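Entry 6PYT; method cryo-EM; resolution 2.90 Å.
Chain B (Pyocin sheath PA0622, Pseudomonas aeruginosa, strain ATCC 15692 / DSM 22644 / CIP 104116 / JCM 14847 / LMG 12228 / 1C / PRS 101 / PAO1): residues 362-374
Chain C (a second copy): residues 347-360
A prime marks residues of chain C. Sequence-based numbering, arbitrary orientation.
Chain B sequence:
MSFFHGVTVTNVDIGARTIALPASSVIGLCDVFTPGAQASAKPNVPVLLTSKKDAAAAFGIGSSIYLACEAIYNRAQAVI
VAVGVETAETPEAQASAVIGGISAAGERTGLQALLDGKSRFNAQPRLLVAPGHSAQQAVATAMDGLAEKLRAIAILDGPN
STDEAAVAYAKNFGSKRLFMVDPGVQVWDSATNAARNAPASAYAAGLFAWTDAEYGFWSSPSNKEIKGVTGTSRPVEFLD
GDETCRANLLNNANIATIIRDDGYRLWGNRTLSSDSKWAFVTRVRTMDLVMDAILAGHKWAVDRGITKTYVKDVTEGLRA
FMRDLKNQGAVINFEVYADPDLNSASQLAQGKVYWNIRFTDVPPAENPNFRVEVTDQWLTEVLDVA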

# COMPACT_ATOMS: atom_id res chain seq x y z
N VAL B 362 18.57 -23.83 45.76
CA VAL B 362 17.19 -23.37 45.65
C VAL B 362 16.32 -24.16 46.63
O VAL B 362 16.43 -25.39 46.69
CB VAL B 362 16.68 -23.49 44.22
CG1 VAL B 362 17.31 -22.42 43.37
CG2 VAL B 362 17.07 -24.82 43.61
N PRO B 363 15.49 -23.50 47.43
CA PRO B 363 14.67 -24.22 48.40
C PRO B 363 13.41 -24.76 47.77
O PRO B 363 12.79 -24.09 46.93
CB PRO B 363 14.36 -23.14 49.45
CG PRO B 363 14.41 -21.87 48.69
CD PRO B 363 15.46 -22.04 47.64
N PRO B 364 12.99 -25.97 48.12
CA PRO B 364 11.72 -26.49 47.62
C PRO B 364 10.54 -25.92 48.40
O PRO B 364 10.61 -25.70 49.61
CB PRO B 364 11.85 -28.00 47.84
CG PRO B 364 12.77 -28.12 48.98
CD PRO B 364 13.75 -26.99 48.87
N ALA B 365 9.44 -25.70 47.68
CA ALA B 365 8.23 -25.12 48.26
C ALA B 365 7.48 -26.21 49.01
O ALA B 365 6.46 -26.73 48.56
CB ALA B 365 7.37 -24.49 47.17
N GLU B 366 7.99 -26.53 50.20
CA GLU B 366 7.54 -27.72 50.92
C GLU B 366 6.15 -27.54 51.50
O GLU B 366 5.35 -28.48 51.51
CB GLU B 366 8.53 -28.05 52.04
N ASN B 367 5.82 -26.34 51.96
CA ASN B 367 4.59 -26.10 52.71
C ASN B 367 3.97 -24.77 52.30
O ASN B 367 4.16 -23.75 52.97
CB ASN B 367 4.86 -26.11 54.21
CG ASN B 367 3.61 -26.18 55.04
OD1 ASN B 367 2.51 -26.33 54.53
ND2 ASN B 367 3.77 -26.03 56.34
N PRO B 368 3.19 -24.74 51.22
CA PRO B 368 2.39 -23.55 50.95
C PRO B 368 1.23 -23.46 51.92
O PRO B 368 0.56 -24.45 52.22
CB PRO B 368 1.91 -23.77 49.51
CG PRO B 368 1.94 -25.21 49.33
CD PRO B 368 3.08 -25.73 50.14
N ASN B 369 1.00 -22.26 52.44
CA ASN B 369 0.03 -22.06 53.51
C ASN B 369 -1.06 -21.11 53.05
O ASN B 369 -0.77 -19.98 52.65
CB ASN B 369 0.72 -21.54 54.77
CG ASN B 369 1.51 -22.61 55.46
OD1 ASN B 369 1.04 -23.72 55.62
ND2 ASN B 369 2.72 -22.29 55.86
N PHE B 370 -2.30 -21.57 53.11
CA PHE B 370 -3.45 -20.79 52.69
C PHE B 370 -4.23 -20.39 53.93
O PHE B 370 -4.69 -21.25 54.68
CB PHE B 370 -4.33 -21.60 51.75
CG PHE B 370 -3.74 -21.83 50.40
CD1 PHE B 370 -2.70 -21.04 49.93
CD2 PHE B 370 -4.20 -22.85 49.59
CE1 PHE B 370 -2.16 -21.26 48.68
CE2 PHE B 370 -3.66 -23.06 48.34
CZ PHE B 370 -2.64 -22.27 47.90
N ARG B 371 -4.37 -19.09 54.16
CA ARG B 371 -5.09 -18.57 55.32
C ARG B 371 -6.43 -18.04 54.81
O ARG B 371 -6.55 -16.88 54.43
CB ARG B 371 -4.29 -17.48 56.01
CG ARG B 371 -2.94 -17.91 56.50
CD ARG B 371 -2.23 -16.71 57.06
NE ARG B 371 -2.89 -16.27 58.29
CZ ARG B 371 -2.70 -15.08 58.84
NH1 ARG B 371 -1.89 -14.20 58.27
NH2 ARG B 371 -3.33 -14.76 59.96
N VAL B 372 -7.42 -18.90 54.80
CA VAL B 372 -8.70 -18.63 54.17
C VAL B 372 -9.71 -18.18 55.22
O VAL B 372 -9.71 -18.68 56.35
CB VAL B 372 -9.16 -19.87 53.38
CG1 VAL B 372 -9.19 -21.10 54.26
CG2 VAL B 372 -10.49 -19.66 52.70
N GLU B 373 -10.53 -17.19 54.87
CA GLU B 373 -11.50 -16.60 55.78
C GLU B 373 -12.79 -16.32 55.03
O GLU B 373 -12.77 -15.82 53.91
CB GLU B 373 -10.97 -15.29 56.35
N VAL B 374 -13.92 -16.63 55.66
CA VAL B 374 -15.23 -16.28 55.14
C VAL B 374 -15.68 -15.01 55.84
O VAL B 374 -15.81 -14.98 57.07
CB VAL B 374 -16.25 -17.40 55.35
CG1 VAL B 374 -17.55 -17.00 54.77
CG2 VAL B 374 -15.77 -18.67 54.72
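Chain C (347-360) QLAQGKVYWNIRFT

Chain C adds a strand that begins at Lys352′, alongside strand 367-374 of chain B, and main-chain hydrogen bonds join the two copies of the sheath protein. The shortest runs from Arg371 N to Trp355′ O (2.8 Å). Asn369 is held through both its main-chain polar atoms: its N donates to Val353′ O (2.9 Å), and its O accepts from Trp355′ N (2.9 Å). The ladder continues with Ile357′ N to Arg371 O (3.1 Å) and Phe359′ N to Glu373 O (3.0 Å), and it opens with Asn367 N to Gly351′ O (3.1 Å). Asn369 and Arg371 thus each bond to the chain C residues before and after their own partners, as expected of parallel strands; Asn367 and Glu373 make one such bond each. The strands run in the same direction, with 16° between their axes (signed crossing angle -16°) and a closest approach of 4.6 Å. Asn369 lies opposite Tyr354′, their CA atoms 4.6 Å apart, and Phe370 opposite Trp355′, CA to CA 5.1 Å.

Before this strand, chain C leaves a weakly bonded helix at Gly351′, whose positive phi (87°) suits glycine. Gly351′ CA lies 3.4 Å from Pro364 O, and a CB there would clash with that oxygen and with Glu366 N.

Side chains alternate between the sheet faces. On the face carrying Pro368, Phe370, Val372 and Val374, packing is largely apolar. Trp355′ CZ3 lies 3.8 Å from Pro368 CB, and its CE3 meets the edge of the Phe370 ring, 3.5 Å from CE1. Ile357′ CD1 approaches Phe370 CG at 3.7 Å; farther along, Phe359′ places CE1 3.6 Å from Val372 CG2 and CZ 3.6 Å from Val374 CG2. On the other face, Lys352′ CG packs 3.8 Å from Asn367 CB, while Tyr354′ CD2 lies 4.1 Å from Arg371 CD. Outside the strands, Leu348′ CD2 rests 4.0 Å from Pro363 CG.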

# COMPACT_ATOMS: atom_id res chain seq x y z
N GLN C 347 11.19 -18.22 57.00
CA GLN C 347 10.09 -19.10 56.62
C GLN C 347 10.32 -19.70 55.25
O GLN C 347 9.90 -20.83 54.98
CB GLN C 347 8.78 -18.34 56.65
CG GLN C 347 8.37 -17.85 58.01
CD GLN C 347 8.09 -18.98 58.96
OE1 GLN C 347 8.87 -19.24 59.87
NE2 GLN C 347 6.98 -19.66 58.75
N LEU C 348 10.98 -18.96 54.37
CA LEU C 348 11.16 -19.40 52.99
C LEU C 348 12.26 -20.44 52.87
O LEU C 348 12.26 -21.22 51.92
CB LEU C 348 11.45 -18.18 52.11
CG LEU C 348 11.44 -18.26 50.59
CD1 LEU C 348 10.89 -16.96 50.05
CD2 LEU C 348 12.84 -18.47 50.05
N ALA C 349 13.21 -20.46 53.81
CA ALA C 349 14.19 -21.54 53.84
C ALA C 349 13.56 -22.85 54.27
O ALA C 349 14.02 -23.92 53.87
CB ALA C 349 15.34 -21.17 54.77
N GLN C 350 12.51 -22.79 55.09
CA GLN C 350 11.76 -23.98 55.46
C GLN C 350 10.74 -24.38 54.41
O GLN C 350 10.09 -25.42 54.56
CB GLN C 350 11.05 -23.75 56.80
CG GLN C 350 11.98 -23.53 57.96
CD GLN C 350 12.83 -24.75 58.26
OE1 GLN C 350 12.37 -25.89 58.15
NE2 GLN C 350 14.07 -24.51 58.67
N GLY C 351 10.58 -23.59 53.35
CA GLY C 351 9.59 -23.87 52.34
C GLY C 351 8.22 -23.32 52.62
O GLY C 351 7.29 -23.60 51.85
N LYS C 352 8.05 -22.55 53.68
CA LYS C 352 6.75 -22.01 54.03
C LYS C 352 6.57 -20.63 53.41
O LYS C 352 7.50 -19.83 53.38
CB LYS C 352 6.59 -21.95 55.55
CG LYS C 352 6.52 -23.31 56.20
CD LYS C 352 6.54 -23.23 57.71
CE LYS C 352 5.24 -22.66 58.24
NZ LYS C 352 5.18 -22.68 59.72
N VAL C 353 5.36 -20.38 52.91
CA VAL C 353 5.00 -19.12 52.26
C VAL C 353 3.48 -18.97 52.33
O VAL C 353 2.75 -19.92 52.05
CB VAL C 353 5.56 -19.07 50.83
CG1 VAL C 353 5.28 -20.35 50.09
CG2 VAL C 353 5.01 -17.89 50.07
N TYR C 354 3.00 -17.81 52.75
CA TYR C 354 1.61 -17.71 53.20
C TYR C 354 0.80 -16.84 52.25
O TYR C 354 1.34 -15.95 51.58
CB TYR C 354 1.47 -17.12 54.61
CG TYR C 354 2.16 -17.77 55.81
CD1 TYR C 354 3.08 -18.80 55.69
CD2 TYR C 354 1.80 -17.38 57.08
CE1 TYR C 354 3.69 -19.34 56.79
CE2 TYR C 354 2.38 -17.95 58.19
CZ TYR C 354 3.32 -18.93 58.04
OH TYR C 354 3.90 -19.50 59.15
N TRP C 355 -0.51 -17.08 52.21
CA TRP C 355 -1.44 -16.31 51.40
C TRP C 355 -2.74 -16.12 52.17
O TRP C 355 -3.07 -16.90 53.06
CB TRP C 355 -1.72 -16.98 50.06
CG TRP C 355 -0.57 -16.96 49.14
CD1 TRP C 355 -0.24 -15.95 48.31
CD2 TRP C 355 0.38 -17.99 48.92
NE1 TRP C 355 0.88 -16.28 47.59
CE2 TRP C 355 1.28 -17.54 47.95
CE3 TRP C 355 0.57 -19.26 49.46
CZ2 TRP C 355 2.34 -18.29 47.51
CZ3 TRP C 355 1.62 -20.02 49.02
CH2 TRP C 355 2.49 -19.53 48.05
N ASN C 356 -3.49 -15.09 51.79
CA ASN C 356 -4.74 -14.71 52.46
C ASN C 356 -5.86 -14.70 51.43
O ASN C 356 -5.79 -13.95 50.46
CB ASN C 356 -4.60 -13.34 53.11
CG ASN C 356 -3.67 -13.36 54.29
OD1 ASN C 356 -3.70 -14.27 55.11
ND2 ASN C 356 -2.83 -12.35 54.39
N ILE C 357 -6.89 -15.52 51.66
CA ILE C 357 -7.90 -15.83 50.64
C ILE C 357 -9.30 -15.48 51.14
O ILE C 357 -10.19 -16.33 51.17
CB ILE C 357 -7.81 -17.30 50.18
CG1 ILE C 357 -6.38 -17.70 49.89
CG2 ILE C 357 -8.44 -17.47 48.81
CD1 ILE C 357 -6.20 -19.17 49.65
N ARG C 358 -9.46 -14.28 51.72
CA ARG C 358 -10.77 -13.78 52.14
C ARG C 358 -11.80 -13.81 51.01
O ARG C 358 -11.49 -13.48 49.86
CB ARG C 358 -10.63 -12.34 52.63
CG ARG C 358 -9.63 -12.18 53.73
CD ARG C 358 -9.48 -10.74 54.14
NE ARG C 358 -10.62 -10.25 54.91
CZ ARG C 358 -11.43 -9.30 54.49
NH1 ARG C 358 -11.22 -8.72 53.32
NH2 ARG C 358 -12.44 -8.90 55.25
N PHE C 359 -13.03 -14.21 51.34
CA PHE C 359 -14.15 -14.12 50.40
C PHE C 359 -15.46 -14.00 51.17
O PHE C 359 -15.51 -14.15 52.38
CB PHE C 359 -14.18 -15.32 49.43
CG PHE C 359 -14.44 -16.64 50.09
CD1 PHE C 359 -13.39 -17.38 50.58
CD2 PHE C 359 -15.72 -17.16 50.17
CE1 PHE C 359 -13.62 -18.59 51.17
CE2 PHE C 359 -15.95 -18.37 50.76
CZ PHE C 359 -14.90 -19.08 51.26
N THR C 360 -16.53 -13.73 50.42
CA THR C 360 -17.88 -13.62 50.97
C THR C 360 -18.77 -14.66 50.31
O THR C 360 -18.83 -14.76 49.09
CB THR C 360 -18.47 -12.22 50.73
OG1 THR C 360 -17.69 -11.25 51.43
CG2 THR C 360 -19.88 -12.14 51.26